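Local coordinates for protein probable zinc protease PqqL (Escherichia coli, PDB 6OFT) that probably acts as a zinc-dependent endopeptidase of the M16 family in the periplasm, represented here by the first half of the full protein, at residues P24-K29 with V204-S209; Q31-L36 with R376-L381; S273-A278 with W409-V414. All coordinates share one frame; numbering follows the deposited sequence.

Interactions 1 and 2 are neighbours, with centres 9 Å apart, and both reach the same mixed sheet, where strands 199-205 and 31-38 lie side by side. They are stitched together by Val-204 O and Asn-33 N, 2.8 Å apart, and by His-25 NE2 and Arg-376 O, 2.7 Å apart, both probable hydrogen bonds. One phosphate ion, probably from the crystallisation liquor, binds to both. Interaction 2 comes nearer the predicted active site: the side chains of Arg-379 and Glu-57 are about 12 Å apart. Interaction 3 stands apart, its centre 30 Å from that of interaction 2 and 34 Å from that of interaction 1, in the half of the chain with the second sheet.

Interaction 1 of 3, residues P24-K29 with V204-S209; sequences PHAHPK and VGDIDS. With PO4 (phosphate ion), chain D.
Gly-205 O is the meeting point of this contact. His-25 N donates to it over 3.0 Å, Ile-207 N adds a weak bond that closes an inverse gamma turn centred on Asp-206, and Pro-24 CA offers a C-H...O contact at 3.4 Å. The bond from His-25 and the C-H...O contact tie the end of strand 19-24 to strand 199-205 in parallel register, Pro-24 paired with Gly-205, just where both chains leave the sheet. The carboxylate of Asp-206 lies against the loop: OD1 meets Ala-26 CB at 3.8 Å, while OD2 reaches Lys-29 CG at 3.5 Å and accepts from Asp-30 N. The ammonium of Lys-29 makes no salt bridge here, NZ staying 5.5 Å from Asp-206 OD2. His-25 CG is anti to the backbone N (chi1 -160°), and the imidazole leads away from strand 199-205. Its ND1 gives a 2.6 Å bond to phosphate O1, which lies in the ring plane at the edge. The other ring nitrogen, NE2, bonds to Arg-376 O. With an acceptor at each nitrogen, and the anion at one of them, His-25 is likely to be a doubly protonated imidazolium.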
# COMPACT_ATOMS: atom_id res chain seq x y z
N PRO A 24 21.81 6.75 -0.53
CA PRO A 24 22.17 8.16 -0.27
C PRO A 24 21.14 9.12 -0.83
O PRO A 24 20.59 8.87 -1.90
CB PRO A 24 23.52 8.32 -0.98
CG PRO A 24 23.50 7.29 -2.06
CD PRO A 24 22.62 6.17 -1.63
N HIS A 25 20.86 10.21 -0.10
CA HIS A 25 19.93 11.26 -0.53
C HIS A 25 20.25 12.54 0.22
O HIS A 25 20.52 12.49 1.41
CB HIS A 25 18.46 10.84 -0.35
CG HIS A 25 17.52 11.66 -1.20
ND1 HIS A 25 17.63 11.67 -2.57
CD2 HIS A 25 16.52 12.49 -0.83
CE1 HIS A 25 16.68 12.48 -3.01
NE2 HIS A 25 15.99 13.01 -2.00
N ALA A 26 20.24 13.68 -0.46
CA ALA A 26 20.59 14.95 0.20
C ALA A 26 19.51 16.03 -0.01
O ALA A 26 19.83 17.19 -0.25
CB ALA A 26 21.96 15.44 -0.28
N HIS A 27 18.24 15.63 0.10
CA HIS A 27 17.08 16.51 -0.01
C HIS A 27 16.02 16.02 1.00
O HIS A 27 15.29 15.06 0.72
CB HIS A 27 16.56 16.54 -1.46
CG HIS A 27 15.49 17.56 -1.70
ND1 HIS A 27 14.15 17.19 -1.81
CD2 HIS A 27 15.58 18.90 -1.85
CE1 HIS A 27 13.49 18.31 -2.04
NE2 HIS A 27 14.31 19.37 -2.06
N PRO A 28 15.98 16.60 2.24
CA PRO A 28 16.80 17.71 2.75
C PRO A 28 18.22 17.31 3.12
O PRO A 28 18.48 16.15 3.45
CB PRO A 28 16.00 18.22 3.96
CG PRO A 28 15.20 17.06 4.42
CD PRO A 28 15.01 16.13 3.25
N LYS A 29 19.14 18.28 3.04
CA LYS A 29 20.54 18.07 3.37
C LYS A 29 20.66 17.74 4.85
O LYS A 29 19.91 18.27 5.67
CB LYS A 29 21.34 19.35 3.07
CG LYS A 29 22.63 19.12 2.29
CD LYS A 29 22.40 19.14 0.78
CE LYS A 29 23.65 18.79 0.00
NZ LYS A 29 23.34 18.47 -1.42
N VAL A 204 18.15 5.84 4.71
CA VAL A 204 17.94 6.67 3.51
C VAL A 204 18.24 8.11 3.91
O VAL A 204 17.56 8.68 4.78
CB VAL A 204 16.52 6.53 2.86
CG1 VAL A 204 16.46 7.29 1.52
CG2 VAL A 204 16.13 5.07 2.64
N GLY A 205 19.23 8.71 3.27
CA GLY A 205 19.56 10.07 3.62
C GLY A 205 21.00 10.44 3.41
O GLY A 205 21.75 9.69 2.77
N ASP A 206 21.36 11.61 3.95
CA ASP A 206 22.64 12.28 3.76
C ASP A 206 23.78 11.76 4.62
O ASP A 206 24.32 12.47 5.46
CB ASP A 206 22.43 13.80 3.95
CG ASP A 206 23.43 14.63 3.19
OD1 ASP A 206 24.21 14.05 2.40
OD2 ASP A 206 23.43 15.86 3.37
N ILE A 207 24.21 10.53 4.34
CA ILE A 207 25.29 9.84 5.05
C ILE A 207 26.14 9.04 4.04
O ILE A 207 25.59 8.48 3.09
CB ILE A 207 24.67 8.97 6.19
CG1 ILE A 207 25.75 8.35 7.11
CG2 ILE A 207 23.68 7.89 5.64
CD1 ILE A 207 25.24 7.92 8.47
N ASP A 208 27.47 8.98 4.24
CA ASP A 208 28.26 8.23 3.26
C ASP A 208 28.17 6.72 3.52
O ASP A 208 27.73 6.31 4.59
CB ASP A 208 29.71 8.75 3.11
CG ASP A 208 30.72 8.55 4.23
OD1 ASP A 208 31.68 9.34 4.30
OD2 ASP A 208 30.59 7.57 5.00
N SER A 209 28.53 5.90 2.51
CA SER A 209 28.47 4.43 2.57
C SER A 209 29.20 3.86 3.80
O SER A 209 28.62 3.05 4.52
CB SER A 209 29.06 3.81 1.31
OG SER A 209 28.55 4.44 0.14
P PO4 D . 20.22 10.73 -5.06
O1 PO4 D . 18.78 10.43 -4.59
O2 PO4 D . 20.24 10.72 -6.66
O3 PO4 D . 20.73 12.15 -4.53
O4 PO4 D . 21.17 9.57 -4.51

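Interaction 2 of 3, residues Q31-L36 with R376-L381; sequences QVNLWL and RDLRML. With PO4 (phosphate ion), chain D.
Leu-378, in the first turn of helix 378-391, makes the apolar part of the contact with strand 31-38. Its CG is anti to the backbone N (chi1 -179°), and the branch meets the Asn-33 amide tip to tip, Leu-378 CG lying 3.7 Å from Asn-33 ND2. The CD2 methyl also touches Gln-31 CG at 3.9 Å, the two side chains crossing at about a right angle.

No hydrogen bond joins the two segments, so the amides look to other partners. Asn-33 OD1 and Gln-31 NE2 both bond to Ser-101 OG on the adjoining strand 96-103, and Asn-33 ND2 bonds to Thr-382 OG1 one turn further along the helix. Gripped at both ends, the Asn-33 amide is fixed in rotation.

Farther along the strand a charged group meets an aromatic one. Arg-379 NH1 comes within 3.8 Å of Trp-35 CZ2; the side chains cross at about a right angle, with the guanidinium and indole planes 46° apart.

At the start of the helix, Asp-377 is the N-cap, its OD2 accepting from Met-380 N at 2.8 Å. Separately, Arg-376 NH2 donates to phosphate O1 over 2.8 Å and also bonds to Tyr-23 OH, while Leu-381 CD1 lies 3.5 Å above the guanidinium plane, offset toward the rim. The Arg-376 guanidinium and the phosphate, which also binds His-25 and Gln-373, would probably stabilise each other. The two segments themselves meet by van der Waals contact, while the Asn-33 amide links the strand to the next helical turn through Thr-382 and to strand 96-103 through Ser-101.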
# COMPACT_ATOMS: atom_id res chain seq x y z
N GLN A 31 19.91 15.19 6.58
CA GLN A 31 18.79 14.46 7.14
C GLN A 31 18.92 12.99 6.76
O GLN A 31 19.39 12.68 5.67
CB GLN A 31 17.44 15.04 6.68
CG GLN A 31 16.24 14.56 7.54
CD GLN A 31 16.15 15.19 8.92
OE1 GLN A 31 16.82 16.17 9.24
NE2 GLN A 31 15.28 14.66 9.76
N VAL A 32 18.51 12.10 7.67
CA VAL A 32 18.52 10.65 7.46
C VAL A 32 17.26 10.02 8.08
O VAL A 32 16.79 10.46 9.12
CB VAL A 32 19.82 9.99 7.99
CG1 VAL A 32 19.91 10.04 9.52
CG2 VAL A 32 19.97 8.55 7.49
N ASN A 33 16.73 8.99 7.41
CA ASN A 33 15.65 8.17 7.89
C ASN A 33 16.27 6.85 8.27
O ASN A 33 17.11 6.31 7.53
CB ASN A 33 14.59 7.95 6.81
CG ASN A 33 13.60 9.08 6.69
OD1 ASN A 33 13.59 10.03 7.48
ND2 ASN A 33 12.77 9.01 5.68
N LEU A 34 15.95 6.38 9.48
CA LEU A 34 16.41 5.10 10.01
C LEU A 34 15.15 4.33 10.33
O LEU A 34 14.36 4.78 11.17
CB LEU A 34 17.29 5.28 11.26
CG LEU A 34 18.54 6.16 11.16
CD1 LEU A 34 19.20 6.30 12.51
CD2 LEU A 34 19.56 5.61 10.14
N TRP A 35 14.88 3.27 9.55
CA TRP A 35 13.68 2.46 9.73
C TRP A 35 14.05 1.02 10.00
O TRP A 35 14.83 0.44 9.24
CB TRP A 35 12.78 2.47 8.46
CG TRP A 35 12.04 3.74 8.12
CD1 TRP A 35 12.29 5.01 8.57
CD2 TRP A 35 10.99 3.86 7.15
NE1 TRP A 35 11.42 5.90 7.99
CE2 TRP A 35 10.62 5.23 7.10
CE3 TRP A 35 10.34 2.95 6.30
CZ2 TRP A 35 9.64 5.70 6.22
CZ3 TRP A 35 9.34 3.41 5.45
CH2 TRP A 35 8.99 4.77 5.43
N LEU A 36 13.43 0.43 11.04
CA LEU A 36 13.59 -0.98 11.34
C LEU A 36 12.30 -1.67 10.87
O LEU A 36 11.20 -1.37 11.36
CB LEU A 36 13.85 -1.26 12.84
CG LEU A 36 13.87 -2.75 13.23
CD1 LEU A 36 15.03 -3.52 12.52
CD2 LEU A 36 13.92 -2.92 14.77
N ARG A 376 14.02 14.30 -4.96
CA ARG A 376 12.91 13.43 -4.55
C ARG A 376 12.55 13.62 -3.08
O ARG A 376 13.42 13.90 -2.26
CB ARG A 376 13.25 11.95 -4.78
CG ARG A 376 13.22 11.52 -6.23
CD ARG A 376 13.68 10.08 -6.37
NE ARG A 376 15.13 9.94 -6.18
CZ ARG A 376 15.79 8.80 -6.32
NH1 ARG A 376 15.15 7.68 -6.65
NH2 ARG A 376 17.10 8.76 -6.12
N ASP A 377 11.26 13.46 -2.74
CA ASP A 377 10.78 13.53 -1.37
C ASP A 377 11.40 12.37 -0.59
O ASP A 377 11.30 11.22 -1.04
CB ASP A 377 9.24 13.42 -1.34
CG ASP A 377 8.68 13.42 0.05
OD1 ASP A 377 8.68 14.49 0.69
OD2 ASP A 377 8.28 12.34 0.52
N LEU A 378 12.09 12.68 0.52
CA LEU A 378 12.79 11.69 1.34
C LEU A 378 11.87 10.58 1.85
O LEU A 378 12.18 9.39 1.69
CB LEU A 378 13.55 12.39 2.50
CG LEU A 378 14.36 11.48 3.44
CD1 LEU A 378 15.48 10.75 2.70
CD2 LEU A 378 14.91 12.27 4.61
N ARG A 379 10.73 10.98 2.44
CA ARG A 379 9.71 10.08 2.97
C ARG A 379 9.20 9.08 1.90
O ARG A 379 9.21 7.87 2.14
CB ARG A 379 8.55 10.90 3.58
CG ARG A 379 7.34 10.05 3.96
CD ARG A 379 6.68 10.46 5.26
NE ARG A 379 6.01 9.31 5.86
CZ ARG A 379 6.54 8.53 6.80
NH1 ARG A 379 7.75 8.79 7.28
NH2 ARG A 379 5.86 7.49 7.27
N MET A 380 8.78 9.59 0.72
CA MET A 380 8.28 8.80 -0.40
C MET A 380 9.34 7.82 -0.91
O MET A 380 9.02 6.67 -1.20
CB MET A 380 7.77 9.72 -1.52
CG MET A 380 7.20 8.98 -2.73
SD MET A 380 5.91 7.74 -2.34
CE MET A 380 4.60 8.82 -1.63
N LEU A 381 10.59 8.27 -1.02
CA LEU A 381 11.72 7.44 -1.44
C LEU A 381 11.98 6.33 -0.40
O LEU A 381 12.17 5.17 -0.78
CB LEU A 381 12.95 8.33 -1.66
CG LEU A 381 14.26 7.64 -2.02
CD1 LEU A 381 14.15 6.87 -3.34
CD2 LEU A 381 15.39 8.65 -2.09
P PO4 D . 20.22 10.73 -5.06
O1 PO4 D . 18.78 10.43 -4.59
O2 PO4 D . 20.24 10.72 -6.66
O3 PO4 D . 20.73 12.15 -4.53
O4 PO4 D . 21.17 9.57 -4.51

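Interaction 3 of 3, residues S273-A278 with W409-V414; sequences SFIEQA and WQQITV
Trp-409 turns the pyrrole side of its indole to helix 271-296, where NE1 packs 3.4 Å from Ala-278 CB and 3.9 Å from Phe-274 CE1. Phe-274 CG is anti to the backbone N (chi1 -179°), which directs its ring to the indole. The Phe-274 ring and the five-membered ring are inclined by 28°, but with centroids 5.9 Å apart they barely overlap. Ile-412 CD1 reaches Ala-278 CB at 3.7 Å, and the Ile-412 and Ile-275 side chains slide past each other in opposite directions, CG1 against CG2. At the solvent side, Ile-275 CD1 abuts the Gln-411 amide, 3.4 Å from OE1, the side chains crossing at about a right angle. The indole is also packed by Met-282 of the same helix 271-296 and by Leu-363 and Leu-366 of helix 352-371. An alanine in place of Trp-409 would probably open a gap between these residues and Phe-274 and Ala-278, leaving the Phe-274 ring freer to move. Lys-359 NZ bridges Trp-409 O and Ile-412 O, and Thr-413 N-caps helix 414-425. The arrangement is that of a short 3-10 connection between helices 398-408 and 414-425, packed against a long helix in the second alpha/beta half of this M16 fragment.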
# COMPACT_ATOMS: atom_id res chain seq x y z
N SER A 273 7.09 -9.71 -16.13
CA SER A 273 6.23 -9.15 -15.07
C SER A 273 6.22 -7.61 -15.08
O SER A 273 5.21 -7.02 -14.71
CB SER A 273 6.56 -9.74 -13.70
OG SER A 273 7.90 -9.48 -13.30
N PHE A 274 7.28 -6.97 -15.60
CA PHE A 274 7.32 -5.51 -15.77
C PHE A 274 6.25 -5.13 -16.82
O PHE A 274 5.54 -4.16 -16.61
CB PHE A 274 8.72 -5.03 -16.23
CG PHE A 274 8.85 -3.53 -16.41
CD1 PHE A 274 8.51 -2.92 -17.61
CD2 PHE A 274 9.32 -2.73 -15.37
CE1 PHE A 274 8.63 -1.53 -17.77
CE2 PHE A 274 9.43 -1.34 -15.53
CZ PHE A 274 9.09 -0.75 -16.73
N ILE A 275 6.16 -5.90 -17.92
CA ILE A 275 5.20 -5.68 -19.01
C ILE A 275 3.77 -5.90 -18.52
O ILE A 275 2.91 -5.08 -18.83
CB ILE A 275 5.54 -6.52 -20.28
CG1 ILE A 275 6.85 -6.04 -20.94
CG2 ILE A 275 4.37 -6.50 -21.30
CD1 ILE A 275 7.55 -7.11 -21.79
N GLU A 276 3.52 -7.00 -17.79
CA GLU A 276 2.20 -7.33 -17.24
C GLU A 276 1.66 -6.19 -16.37
O GLU A 276 0.51 -5.79 -16.55
CB GLU A 276 2.24 -8.65 -16.45
CG GLU A 276 0.96 -9.00 -15.71
CD GLU A 276 0.20 -10.23 -16.19
OE1 GLU A 276 0.85 -11.22 -16.60
OE2 GLU A 276 -1.05 -10.20 -16.13
N GLN A 277 2.49 -5.65 -15.47
CA GLN A 277 2.09 -4.55 -14.58
C GLN A 277 1.85 -3.29 -15.40
O GLN A 277 0.89 -2.56 -15.12
CB GLN A 277 3.15 -4.29 -13.48
CG GLN A 277 2.72 -3.30 -12.36
CD GLN A 277 2.87 -1.82 -12.68
OE1 GLN A 277 3.50 -1.40 -13.66
NE2 GLN A 277 2.30 -0.96 -11.83
N ALA A 278 2.73 -3.01 -16.38
CA ALA A 278 2.61 -1.82 -17.24
C ALA A 278 1.31 -1.85 -18.07
O ALA A 278 0.72 -0.80 -18.31
CB ALA A 278 3.81 -1.71 -18.16
N TRP A 409 8.00 -1.22 -23.24
CA TRP A 409 6.67 -0.74 -23.64
C TRP A 409 6.40 -0.91 -25.13
O TRP A 409 5.24 -0.85 -25.53
CB TRP A 409 6.40 0.71 -23.20
CG TRP A 409 6.24 0.95 -21.73
CD1 TRP A 409 6.11 0.02 -20.75
CD2 TRP A 409 6.14 2.23 -21.09
NE1 TRP A 409 5.93 0.63 -19.53
CE2 TRP A 409 5.96 1.99 -19.71
CE3 TRP A 409 6.19 3.56 -21.54
CZ2 TRP A 409 5.84 3.03 -18.77
CZ3 TRP A 409 6.07 4.59 -20.62
CH2 TRP A 409 5.90 4.32 -19.25
N GLN A 410 7.43 -1.19 -25.96
CA GLN A 410 7.20 -1.40 -27.40
C GLN A 410 6.51 -2.77 -27.65
O GLN A 410 5.94 -3.00 -28.72
CB GLN A 410 8.46 -1.16 -28.25
CG GLN A 410 9.63 -2.11 -28.04
CD GLN A 410 10.98 -1.50 -28.36
OE1 GLN A 410 11.33 -0.39 -27.94
NE2 GLN A 410 11.80 -2.24 -29.10
N GLN A 411 6.47 -3.63 -26.62
CA GLN A 411 5.75 -4.91 -26.64
C GLN A 411 4.26 -4.69 -26.28
O GLN A 411 3.45 -5.60 -26.41
CB GLN A 411 6.40 -5.90 -25.65
CG GLN A 411 7.64 -6.55 -26.24
CD GLN A 411 8.33 -7.41 -25.24
OE1 GLN A 411 7.86 -8.50 -24.90
NE2 GLN A 411 9.47 -6.94 -24.75
N ILE A 412 3.91 -3.48 -25.80
CA ILE A 412 2.52 -3.13 -25.44
C ILE A 412 1.86 -2.50 -26.65
O ILE A 412 2.30 -1.46 -27.13
CB ILE A 412 2.46 -2.24 -24.17
CG1 ILE A 412 3.16 -2.95 -22.99
CG2 ILE A 412 0.99 -1.84 -23.83
CD1 ILE A 412 3.44 -2.08 -21.80
N THR A 413 0.82 -3.16 -27.19
CA THR A 413 0.12 -2.67 -28.38
C THR A 413 -1.35 -2.48 -28.09
O THR A 413 -1.84 -2.88 -27.04
CB THR A 413 0.31 -3.63 -29.57
OG1 THR A 413 -0.25 -4.90 -29.25
CG2 THR A 413 1.77 -3.76 -30.02
N VAL A 414 -2.07 -1.88 -29.05
CA VAL A 414 -3.51 -1.70 -29.01
C VAL A 414 -4.14 -3.11 -29.01
O VAL A 414 -5.14 -3.32 -28.32
CB VAL A 414 -3.91 -0.84 -30.23
CG1 VAL A 414 -5.28 -1.21 -30.79
CG2 VAL A 414 -3.84 0.65 -29.88